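Local coordinates for cobalamin biosynthesis protein CobN (Mycobacterium tuberculosis, PDB 7C6O), which is the large, catalytic subunit of cobaltochelatase, the enzyme that inserts cobalt into the corrin ring during cobalamin biosynthesis, at residues G1006-I1011 / Y1074-G1079. Numbering follows the deposited sequence.
Sequences GLLQLI and YFQYHG
Gln1076 reaches from the N-terminal part of helix 1072-1089 to the first turn of helix 1007-1013, where its amide meets Leu1007 and Leu1008. Starting at CB, the chain leaves with CG anti to its own carbonyl carbon (chi1 -75°) and stays extended beyond, which carries the amide across the gap. CG lies over one face of the Phe1075 ring, toward the rim, and comes within 4.1 Å of Leu1007 CB. CD is 3.3 Å from Leu1008 CB. At the tip OE1 accepts from Leu1008 N at 2.9 Å, a nearly straight bond (168° at the hydrogen) whose donor stands well above the carbonyl plane; this is one of the first-turn N-H groups with no preceding turn to bond to. Leu1007 N is 3.1 Å from the same oxygen. A water donates to OE1 and links it to Gly1006 N, from which it accepts, and to Gln1009 OE1. Gly1006 holds the N-cap position, with a positive phi that favours glycine. NE2 packs against Leu1008 CB and makes a weak hydrogen bond to Asp1072 on its own helix.

Helix 1072-1089 connects the neighbouring parallel strands 1056-1061 and 1094-1099, a beta-alpha-beta crossover. The axes of segments 1007-1011 and 1074-1079 come within 9.8 Å, their N-to-C directions 113° apart, and Phe1075 packs between them. Its CZ sits 4.2 Å from Leu1008 CD1, while CE1 is 4.3 Å from Ile1011 CG1, met obliquely. The carbonyl oxygen of Leu1007 comes to the ring edge, near its plane. Tyr1149 and Tyr1153 of helix 1136-1157 also touch Phe1075.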
ATOM      1  N   GLY A1006      -9.339   0.756 -15.605  1.00 15.99           N
ATOM      2  CA  GLY A1006      -9.666   0.241 -16.917  1.00 16.71           C
ATOM      3  C   GLY A1006      -9.198   1.075 -18.090  1.00 15.42           C
ATOM      4  O   GLY A1006      -9.096   0.546 -19.203  1.00 15.03           O
ATOM      5  N   LEU A1007      -8.898   2.358 -17.883  1.00 15.87           N
ATOM      6  CA  LEU A1007      -8.633   3.234 -19.020  1.00 17.07           C
ATOM      7  C   LEU A1007      -7.233   3.054 -19.593  1.00 17.22           C
ATOM      8  O   LEU A1007      -7.020   3.331 -20.779  1.00 16.38           O
ATOM      9  CB  LEU A1007      -8.870   4.691 -18.624  1.00 15.94           C
ATOM     10  CG  LEU A1007     -10.354   5.025 -18.452  1.00 17.02           C
ATOM     11  CD1 LEU A1007     -10.538   6.480 -18.089  1.00 16.87           C
ATOM     12  CD2 LEU A1007     -11.132   4.692 -19.716  1.00 18.46           C
ATOM     13  N   LEU A1008      -6.265   2.603 -18.789  1.00 16.62           N
ATOM     14  CA  LEU A1008      -4.970   2.249 -19.361  1.00 18.14           C
ATOM     15  C   LEU A1008      -5.114   1.099 -20.346  1.00 17.56           C
ATOM     16  O   LEU A1008      -4.547   1.135 -21.446  1.00 14.10           O
ATOM     17  CB  LEU A1008      -3.974   1.887 -18.260  1.00 21.99           C
ATOM     18  CG  LEU A1008      -2.589   1.442 -18.737  1.00 27.35           C
ATOM     19  CD1 LEU A1008      -1.924   2.533 -19.562  1.00 29.08           C
ATOM     20  CD2 LEU A1008      -1.711   1.050 -17.557  1.00 30.73           C
ATOM     21  N   GLN A1009      -5.880   0.070 -19.971  1.00 16.42           N
ATOM     22  CA  GLN A1009      -6.139  -1.033 -20.890  1.00 17.28           C
ATOM     23  C   GLN A1009      -6.841  -0.545 -22.150  1.00 16.26           C
ATOM     24  O   GLN A1009      -6.518  -0.982 -23.260  1.00 16.42           O
ATOM     25  CB  GLN A1009      -6.976  -2.114 -20.197  1.00 16.90           C
ATOM     26  CG  GLN A1009      -6.220  -2.935 -19.158  1.00 19.57           C
ATOM     27  CD  GLN A1009      -6.058  -2.218 -17.826  1.00 23.69           C
ATOM     28  OE1 GLN A1009      -6.578  -1.120 -17.627  1.00 25.61           O
ATOM     29  NE2 GLN A1009      -5.335  -2.845 -16.904  1.00 25.92           N
ATOM     30  N   LEU A1010      -7.801   0.370 -21.998  1.00 14.80           N
ATOM     31  CA  LEU A1010      -8.534   0.874 -23.156  1.00 14.93           C
ATOM     32  C   LEU A1010      -7.613   1.640 -24.100  1.00 16.32           C
ATOM     33  O   LEU A1010      -7.613   1.403 -25.314  1.00 16.23           O
ATOM     34  CB  LEU A1010      -9.693   1.762 -22.696  1.00 14.87           C
ATOM     35  CG  LEU A1010     -10.623   2.248 -23.808  1.00 16.58           C
ATOM     36  CD1 LEU A1010     -11.354   1.068 -24.450  1.00 18.82           C
ATOM     37  CD2 LEU A1010     -11.609   3.277 -23.278  1.00 16.02           C
ATOM     38  N   ILE A1011      -6.812   2.560 -23.555  1.00 16.15           N
ATOM     39  CA  ILE A1011      -5.929   3.375 -24.389  1.00 16.22           C
ATOM     40  C   ILE A1011      -4.904   2.500 -25.101  1.00 17.19           C
ATOM     41  O   ILE A1011      -4.577   2.728 -26.273  1.00 19.21           O
ATOM     42  CB  ILE A1011      -5.261   4.474 -23.538  1.00 19.92           C
ATOM     43  CG1 ILE A1011      -6.083   5.767 -23.579  1.00 20.55           C
ATOM     44  CG2 ILE A1011      -3.840   4.751 -24.012  1.00 21.17           C
ATOM     45  CD1 ILE A1011      -7.501   5.629 -23.077  1.00 25.61           C
ATOM     46  N   TYR A1074      -2.714   8.713 -12.937  1.00 11.47           N
ATOM     47  CA  TYR A1074      -3.310  10.042 -12.868  1.00 10.76           C
ATOM     48  C   TYR A1074      -4.334  10.241 -13.980  1.00 11.51           C
ATOM     49  O   TYR A1074      -5.479  10.624 -13.714  1.00 13.31           O
ATOM     50  CB  TYR A1074      -2.221  11.118 -12.902  1.00  8.43           C
ATOM     51  CG  TYR A1074      -1.405  11.130 -11.631  1.00 11.23           C
ATOM     52  CD1 TYR A1074      -1.856  11.797 -10.498  1.00  9.80           C
ATOM     53  CD2 TYR A1074      -0.199  10.445 -11.551  1.00 13.59           C
ATOM     54  CE1 TYR A1074      -1.123  11.793  -9.327  1.00 14.78           C
ATOM     55  CE2 TYR A1074       0.543  10.438 -10.383  1.00 15.72           C
ATOM     56  CZ  TYR A1074       0.076  11.111  -9.275  1.00 17.19           C
ATOM     57  OH  TYR A1074       0.812  11.105  -8.114  1.00 20.18           O
ATOM     58  N   PHE A1075      -3.963   9.961 -15.232  1.00 13.62           N
ATOM     59  CA  PHE A1075      -4.941  10.165 -16.297  1.00 12.43           C
ATOM     60  C   PHE A1075      -6.091   9.169 -16.188  1.00 11.68           C
ATOM     61  O   PHE A1075      -7.222   9.497 -16.556  1.00 15.69           O
ATOM     62  CB  PHE A1075      -4.267  10.124 -17.681  1.00 12.16           C
ATOM     63  CG  PHE A1075      -4.163   8.748 -18.305  1.00 13.01           C
ATOM     64  CD1 PHE A1075      -5.237   8.187 -18.989  1.00 13.92           C
ATOM     65  CD2 PHE A1075      -2.969   8.046 -18.261  1.00 15.54           C
ATOM     66  CE1 PHE A1075      -5.134   6.932 -19.575  1.00 14.14           C
ATOM     67  CE2 PHE A1075      -2.855   6.793 -18.850  1.00 18.31           C
ATOM     68  CZ  PHE A1075      -3.942   6.234 -19.506  1.00 13.94           C
ATOM     69  N   GLN A1076      -5.835   7.971 -15.658  1.00 10.29           N
ATOM     70  CA  GLN A1076      -6.907   6.990 -15.510  1.00 11.98           C
ATOM     71  C   GLN A1076      -7.974   7.478 -14.538  1.00 13.60           C
ATOM     72  O   GLN A1076      -9.171   7.461 -14.850  1.00 17.02           O
ATOM     73  CB  GLN A1076      -6.342   5.654 -15.033  1.00 13.71           C
ATOM     74  CG  GLN A1076      -5.613   4.860 -16.088  1.00 18.78           C
ATOM     75  CD  GLN A1076      -5.524   3.396 -15.715  1.00 21.77           C
ATOM     76  OE1 GLN A1076      -6.477   2.641 -15.901  1.00 20.73           O
ATOM     77  NE2 GLN A1076      -4.380   2.990 -15.174  1.00 23.34           N
ATOM     78  N   TYR A1077      -7.556   7.909 -13.347  1.00 12.74           N
ATOM     79  CA  TYR A1077      -8.505   8.327 -12.319  1.00 12.67           C
ATOM     80  C   TYR A1077      -8.963   9.765 -12.531  1.00 12.53           C
ATOM     81  O   TYR A1077     -10.165  10.042 -12.613  1.00 11.42           O
ATOM     82  CB  TYR A1077      -7.877   8.165 -10.932  1.00 13.15           C
ATOM     83  CG  TYR A1077      -7.841   6.736 -10.448  1.00 15.12           C
ATOM     84  CD1 TYR A1077      -6.817   5.878 -10.831  1.00 15.48           C
ATOM     85  CD2 TYR A1077      -8.832   6.244  -9.609  1.00 17.94           C
ATOM     86  CE1 TYR A1077      -6.782   4.568 -10.392  1.00 17.92           C
ATOM     87  CE2 TYR A1077      -8.805   4.937  -9.166  1.00 16.98           C
ATOM     88  CZ  TYR A1077      -7.778   4.105  -9.559  1.00 19.91           C
ATOM     89  OH  TYR A1077      -7.745   2.807  -9.118  1.00 25.22           O
ATOM     90  N   HIS A1078      -8.011  10.694 -12.610  1.00 13.96           N
ATOM     91  CA  HIS A1078      -8.351  12.108 -12.742  1.00 13.89           C
ATOM     92  C   HIS A1078      -8.954  12.396 -14.111  1.00 15.02           C
ATOM     93  O   HIS A1078     -10.061  12.935 -14.218  1.00 13.86           O
ATOM     94  CB  HIS A1078      -7.102  12.959 -12.507  1.00 13.03           C
ATOM     95  CG  HIS A1078      -7.381  14.415 -12.314  1.00 13.30           C
ATOM     96  ND1 HIS A1078      -6.467  15.394 -12.642  1.00 13.88           N
ATOM     97  CD2 HIS A1078      -8.455  15.060 -11.798  1.00 14.96           C
ATOM     98  CE1 HIS A1078      -6.970  16.578 -12.349  1.00 14.67           C
ATOM     99  NE2 HIS A1078      -8.174  16.404 -11.833  1.00 14.61           N
ATOM    100  N   GLY A1079      -8.235  12.039 -15.175  1.00 11.77           N
ATOM    101  CA  GLY A1079      -8.775  12.229 -16.510  1.00 14.09           C
ATOM    102  C   GLY A1079     -10.027  11.408 -16.751  1.00 15.00           C
ATOM    103  O   GLY A1079     -10.953  11.857 -17.428  1.00 13.87           O
TER
HETATM  104  O   HOH W   1      -6.687   0.098 -14.886  1.00 28.49           O